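Local coordinates for sigma-E factor negative regulatory protein (Escherichia coli, PDB 1OR7), which binds and holds inactive the extracytoplasmic-function sigma factor sigma-E, through its N-terminal cytoplasmic domain, until regulated proteolysis destroys the inhibitor, at residues T14-S17 with E18-N21; H52-I55 with S56-M60. All blocks are in the same frame, centred on the assembly; numbering follows the deposited sequence.

Interaction 1. Residues T14-S17 with E18-N21; sequences TLDS and ELLN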
ATOM      1  N   THR B  14       4.732   9.419  15.142  1.00 17.21           N
ATOM      2  CA  THR B  14       3.841  10.364  15.795  1.00 18.37           C
ATOM      3  C   THR B  14       2.448   9.861  15.502  1.00 19.69           C
ATOM      4  O   THR B  14       2.198   9.314  14.435  1.00 19.81           O
ATOM      5  CB  THR B  14       3.987  11.803  15.313  1.00 18.87           C
ATOM      6  OG1 THR B  14       2.924  12.571  15.885  1.00 20.64           O
ATOM      7  CG2 THR B  14       3.742  11.958  13.825  1.00 19.06           C
ATOM      8  N   LEU B  15       1.552  10.003  16.460  1.00 20.84           N
ATOM      9  CA  LEU B  15       0.184   9.557  16.264  1.00 22.38           C
ATOM     10  C   LEU B  15      -0.777  10.702  16.542  1.00 22.94           C
ATOM     11  O   LEU B  15      -1.928  10.478  16.913  1.00 24.14           O
ATOM     12  CB  LEU B  15      -0.133   8.415  17.220  1.00 22.86           C
ATOM     13  CG  LEU B  15       0.649   7.126  17.022  1.00 24.69           C
ATOM     14  CD1 LEU B  15       0.213   6.113  18.066  1.00 25.97           C
ATOM     15  CD2 LEU B  15       0.418   6.599  15.641  1.00 25.36           C
ATOM     16  N   ASP B  16      -0.300  11.924  16.357  1.00 22.62           N
ATOM     17  CA  ASP B  16      -1.082  13.113  16.656  1.00 22.58           C
ATOM     18  C   ASP B  16      -2.356  13.226  15.811  1.00 21.64           C
ATOM     19  O   ASP B  16      -2.319  13.286  14.588  1.00 19.96           O
ATOM     20  CB  ASP B  16      -0.201  14.337  16.451  1.00 23.43           C
ATOM     21  CG  ASP B  16      -0.821  15.587  16.995  1.00 26.43           C
ATOM     22  OD1 ASP B  16      -1.106  15.629  18.206  1.00 33.28           O
ATOM     23  OD2 ASP B  16      -1.067  16.588  16.300  1.00 29.20           O
ATOM     24  N   SER B  17      -3.491  13.299  16.497  1.00 20.96           N
ATOM     25  CA  SER B  17      -4.782  13.347  15.831  1.00 20.25           C
ATOM     26  C   SER B  17      -4.949  14.606  14.960  1.00 19.05           C
ATOM     27  O   SER B  17      -5.641  14.578  13.961  1.00 18.97           O
ATOM     28  CB  SER B  17      -5.900  13.232  16.875  1.00 20.24           C
ATOM     29  OG  SER B  17      -5.753  14.212  17.879  1.00 21.66           O
ATOM     30  N   GLU B  18      -4.301  15.702  15.319  1.00 18.21           N
ATOM     31  CA  GLU B  18      -4.407  16.921  14.512  1.00 17.66           C
ATOM     32  C   GLU B  18      -3.692  16.685  13.192  1.00 16.58           C
ATOM     33  O   GLU B  18      -4.130  17.152  12.124  1.00 14.36           O
ATOM     34  CB  GLU B  18      -3.812  18.131  15.237  1.00 18.14           C
ATOM     35  CG  GLU B  18      -4.683  18.690  16.362  1.00 21.15           C
ATOM     36  CD  GLU B  18      -6.030  19.170  15.847  1.00 23.90           C
ATOM     37  OE1 GLU B  18      -6.077  20.271  15.256  1.00 22.69           O
ATOM     38  OE2 GLU B  18      -7.025  18.423  16.005  1.00 25.90           O
ATOM     39  N   LEU B  19      -2.594  15.928  13.255  1.00 14.90           N
ATOM     40  CA  LEU B  19      -1.862  15.642  12.040  1.00 15.23           C
ATOM     41  C   LEU B  19      -2.664  14.671  11.189  1.00 14.63           C
ATOM     42  O   LEU B  19      -2.768  14.835   9.984  1.00 13.44           O
ATOM     43  CB  LEU B  19      -0.464  15.112  12.350  1.00 15.31           C
ATOM     44  CG  LEU B  19       0.582  16.160  12.772  1.00 18.83           C
ATOM     45  CD1 LEU B  19       0.975  17.176  11.688  1.00 20.85           C
ATOM     46  CD2 LEU B  19       0.106  16.922  13.927  1.00 23.10           C
ATOM     47  N   LEU B  20      -3.261  13.665  11.806  1.00 14.87           N
ATOM     48  CA  LEU B  20      -4.059  12.752  11.020  1.00 16.24           C
ATOM     49  C   LEU B  20      -5.176  13.537  10.328  1.00 15.73           C
ATOM     50  O   LEU B  20      -5.426  13.366   9.130  1.00 16.22           O
ATOM     51  CB  LEU B  20      -4.614  11.637  11.898  1.00 17.51           C
ATOM     52  CG  LEU B  20      -4.067  10.217  11.670  1.00 20.50           C
ATOM     53  CD1 LEU B  20      -2.820  10.190  10.894  1.00 24.36           C
ATOM     54  CD2 LEU B  20      -3.825   9.571  12.992  1.00 24.37           C
ATOM     55  N   ASN B  21      -5.823  14.425  11.071  1.00 15.61           N
ATOM     56  CA  ASN B  21      -6.861  15.261  10.501  1.00 15.17           C
ATOM     57  C   ASN B  21      -6.366  16.084   9.327  1.00 15.02           C
ATOM     58  O   ASN B  21      -6.981  16.102   8.274  1.00 14.95           O
ATOM     59  CB  ASN B  21      -7.408  16.233  11.547  1.00 15.60           C
ATOM     60  CG  ASN B  21      -8.641  16.984  11.050  1.00 14.86           C
ATOM     61  OD1 ASN B  21      -9.730  16.425  11.015  1.00 17.60           O
ATOM     62  ND2 ASN B  21      -8.471  18.250  10.665  1.00 13.66           N
TER
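The N-cap of helix 17-24 brings Asp-16 against Leu-19 and Leu-20, closing the loop that leads in from helix 3-10. Asp-16 serves this first turn with both its main chain and its side chain. Its carbonyl is the firmer anchor: Leu-20 N reaches Asp-16 O at 3.0 Å with a nearly straight N-H (161°), the donor lying in the carbonyl plane. Leu-19 N turns toward the same oxygen, but its bond is bent and weak. The side chain adds a capping bond that is also weak, Leu-19 N to Asp-16 OD2 at 3.5 Å, and the modelled position of OD2 is itself uncertain. With CG anti to the backbone N (chi1 -168°), the carboxylate swings over the start of the helix, where its negative charge would probably suit the helix dipole and the N-H groups there. With an alanine in its place, Leu-19 N would probably lose the side-chain acceptor and keep the weak bond to the main-chain oxygen, and the helix start would be without that charge. Just before the cap, Asp-16 N donates a weak bond to Thr-14 OG1 at 3.3 Å, tying the loop to itself. Outside the turn, Leu-19 touches Gln-5 and Leu-20 touches Leu-9, so the first turn of this helix packs on helix 3-10. Leu-15 and Leu-20 also pack on polar and basic side chains of the bound protein, consistent with a place at the sigma-E interface. Ser-17 O takes a hydrogen bond from a basic side chain of the other protein; within the helix it accepts from Asn-21 N at 2.9 Å, the donor tilted 30° from the carbonyl plane.

Interaction 2. Residues H52-I55 with S56-M60; sequences HFDI and SSRVM
Asp-54 O receives two donors from the first turn of helix 55-64. Arg-58 N comes to it at 3.1 Å with an N-H angle of 165°, and Ser-57 OG donates to it at 2.9 Å, from the same face but well above the carbonyl plane. The serine hydroxyl reaches back because OG sits between its backbone N and carbonyl carbon (chi1 53°). Ser-57 N is met by a water, 3.2 Å away, which in turn donates to Phe-53 O at 2.8 Å and so bridges loop and helix. Ile-55 O is satisfied by Val-59 N at 2.9 Å. Polar side chains of the bound protein take a weak hydrogen bond from Ser-56 N and a hydrogen bond to Arg-58 O. Asp-54 and Arg-58 run side by side: OD2 of Asp-54 rests on CD of Arg-58 at 3.6 Å. The charged ends do not touch, and Arg-58 NH2 instead forms a salt bridge with an acidic side chain of the bound protein. The arrangement is a helix N-terminus whose N-cap side chain makes no capping bond: a water accepts from Ser-57 N, and the Ser-57 hydroxyl folds back to the N-cap carbonyl.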
ATOM      1  N   HIS B  52      -1.106  -0.936 -10.522  1.00 11.80           N
ATOM      2  CA  HIS B  52      -2.256  -0.201 -10.967  1.00 13.34           C
ATOM      3  C   HIS B  52      -2.391   0.999 -10.049  1.00 14.48           C
ATOM      4  O   HIS B  52      -2.336   0.863  -8.840  1.00 15.82           O
ATOM      5  CB  HIS B  52      -3.478  -1.081 -10.841  1.00 13.39           C
ATOM      6  CG  HIS B  52      -3.518  -2.186 -11.840  1.00 13.69           C
ATOM      7  ND1 HIS B  52      -4.377  -2.179 -12.917  1.00 14.67           N
ATOM      8  CD2 HIS B  52      -2.801  -3.325 -11.938  1.00 12.54           C
ATOM      9  CE1 HIS B  52      -4.183  -3.262 -13.638  1.00 14.16           C
ATOM     10  NE2 HIS B  52      -3.235  -3.977 -13.064  1.00 14.57           N
ATOM     11  N   PHE B  53      -2.587   2.177 -10.599  1.00 15.96           N
ATOM     12  CA  PHE B  53      -2.640   3.368  -9.756  1.00 16.77           C
ATOM     13  C   PHE B  53      -4.043   3.875  -9.498  1.00 17.46           C
ATOM     14  O   PHE B  53      -4.202   4.963  -8.940  1.00 19.18           O
ATOM     15  CB  PHE B  53      -1.833   4.492 -10.402  1.00 16.67           C
ATOM     16  CG  PHE B  53      -0.393   4.201 -10.495  1.00 17.32           C
ATOM     17  CD1 PHE B  53       0.232   4.115 -11.711  1.00 20.23           C
ATOM     18  CD2 PHE B  53       0.347   4.023  -9.352  1.00 19.03           C
ATOM     19  CE1 PHE B  53       1.582   3.840 -11.789  1.00 22.29           C
ATOM     20  CE2 PHE B  53       1.666   3.745  -9.417  1.00 20.83           C
ATOM     21  CZ  PHE B  53       2.300   3.635 -10.632  1.00 19.90           C
ATOM     22  N   ASP B  54      -5.057   3.119  -9.897  1.00 17.05           N
ATOM     23  CA  ASP B  54      -6.427   3.532  -9.663  1.00 17.56           C
ATOM     24  C   ASP B  54      -7.137   2.704  -8.598  1.00 16.67           C
ATOM     25  O   ASP B  54      -8.343   2.781  -8.459  1.00 16.34           O
ATOM     26  CB  ASP B  54      -7.225   3.427 -10.965  1.00 17.88           C
ATOM     27  CG  ASP B  54      -7.365   1.999 -11.444  1.00 20.83           C
ATOM     28  OD1 ASP B  54      -6.686   1.082 -10.895  1.00 23.73           O
ATOM     29  OD2 ASP B  54      -8.144   1.690 -12.361  1.00 24.37           O
ATOM     30  N   ILE B  55      -6.408   1.895  -7.855  1.00 16.03           N
ATOM     31  CA  ILE B  55      -7.070   1.041  -6.899  1.00 15.63           C
ATOM     32  C   ILE B  55      -7.864   1.816  -5.847  1.00 15.58           C
ATOM     33  O   ILE B  55      -9.048   1.588  -5.679  1.00 15.94           O
ATOM     34  CB  ILE B  55      -6.056   0.111  -6.237  1.00 15.64           C
ATOM     35  CG1 ILE B  55      -5.431  -0.826  -7.291  1.00 15.57           C
ATOM     36  CG2 ILE B  55      -6.724  -0.714  -5.152  1.00 15.10           C
ATOM     37  CD1 ILE B  55      -4.242  -1.650  -6.731  1.00 16.39           C
ATOM     38  N   SER B  56      -7.230   2.741  -5.148  1.00 15.79           N
ATOM     39  CA  SER B  56      -7.897   3.404  -4.049  1.00 16.48           C
ATOM     40  C   SER B  56      -9.080   4.214  -4.534  1.00 17.24           C
ATOM     41  O   SER B  56     -10.099   4.277  -3.867  1.00 16.07           O
ATOM     42  CB  SER B  56      -6.909   4.265  -3.237  1.00 17.27           C
ATOM     43  OG  SER B  56      -6.330   5.297  -4.034  1.00 19.23           O
ATOM     44  N   SER B  57      -8.974   4.802  -5.718  1.00 18.64           N
ATOM     45  CA  SER B  57     -10.078   5.617  -6.229  1.00 19.68           C
ATOM     46  C   SER B  57     -11.267   4.728  -6.525  1.00 19.69           C
ATOM     47  O   SER B  57     -12.404   5.066  -6.193  1.00 19.58           O
ATOM     48  CB  SER B  57      -9.674   6.420  -7.476  1.00 20.72           C
ATOM     49  OG  SER B  57      -9.110   5.580  -8.471  1.00 23.43           O
ATOM     50  N   ARG B  58     -11.006   3.578  -7.126  1.00 19.64           N
ATOM     51  CA  ARG B  58     -12.079   2.624  -7.383  1.00 20.42           C
ATOM     52  C   ARG B  58     -12.734   2.125  -6.097  1.00 19.52           C
ATOM     53  O   ARG B  58     -13.958   1.975  -6.033  1.00 18.40           O
ATOM     54  CB  ARG B  58     -11.550   1.416  -8.148  1.00 21.05           C
ATOM     55  CG  ARG B  58     -11.257   1.667  -9.607  1.00 24.80           C
ATOM     56  CD  ARG B  58     -10.897   0.393 -10.371  1.00 30.33           C
ATOM     57  NE  ARG B  58     -11.851  -0.699 -10.119  1.00 34.21           N
ATOM     58  CZ  ARG B  58     -11.675  -1.959 -10.521  1.00 36.54           C
ATOM     59  NH1 ARG B  58     -10.587  -2.294 -11.200  1.00 38.73           N
ATOM     60  NH2 ARG B  58     -12.591  -2.882 -10.261  1.00 35.88           N
ATOM     61  N   VAL B  59     -11.920   1.824  -5.089  1.00 18.31           N
ATOM     62  CA  VAL B  59     -12.451   1.374  -3.817  1.00 18.48           C
ATOM     63  C   VAL B  59     -13.345   2.441  -3.197  1.00 19.43           C
ATOM     64  O   VAL B  59     -14.498   2.189  -2.894  1.00 18.52           O
ATOM     65  CB  VAL B  59     -11.324   1.012  -2.826  1.00 18.37           C
ATOM     66  CG1 VAL B  59     -11.883   0.802  -1.448  1.00 18.31           C
ATOM     67  CG2 VAL B  59     -10.614  -0.236  -3.284  1.00 17.97           C
ATOM     68  N   MET B  60     -12.820   3.647  -3.049  1.00 20.85           N
ATOM     69  CA  MET B  60     -13.585   4.716  -2.427  1.00 22.82           C
ATOM     70  C   MET B  60     -14.882   5.023  -3.193  1.00 24.27           C
ATOM     71  O   MET B  60     -15.906   5.330  -2.586  1.00 23.74           O
ATOM     72  CB  MET B  60     -12.732   5.977  -2.290  1.00 22.74           C
ATOM     73  CG  MET B  60     -11.532   5.808  -1.369  1.00 24.94           C
ATOM     74  SD  MET B  60     -12.049   4.926   0.313  1.00 29.01           S
ATOM     75  CE  MET B  60     -13.394   6.305   0.870  1.00 26.93           C
TER
HETATM   76  O   HOH W   1      -6.068   5.356  -6.844  1.00 43.46           O

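How the interactions relate
Both interactions are helix starts with an aspartate at the N-cap, at the heads of helix 17-24 and helix 55-64. They share no element and lie on opposite sides of the chain's centre, their own centres about 24 Å apart and their nearest atoms about 13 Å. Interaction 1 is a surface contact whose aspartate side chain offers a weak cap, and its helix also leans on helix 3-10. Interaction 2 is partly buried; there a hydroxyl and a water supplement the backbone bonds. Both border the bound protein, but beside interaction 2 a sheet also runs on across the interface, His-52 pairing antiparallel with a strand of that protein.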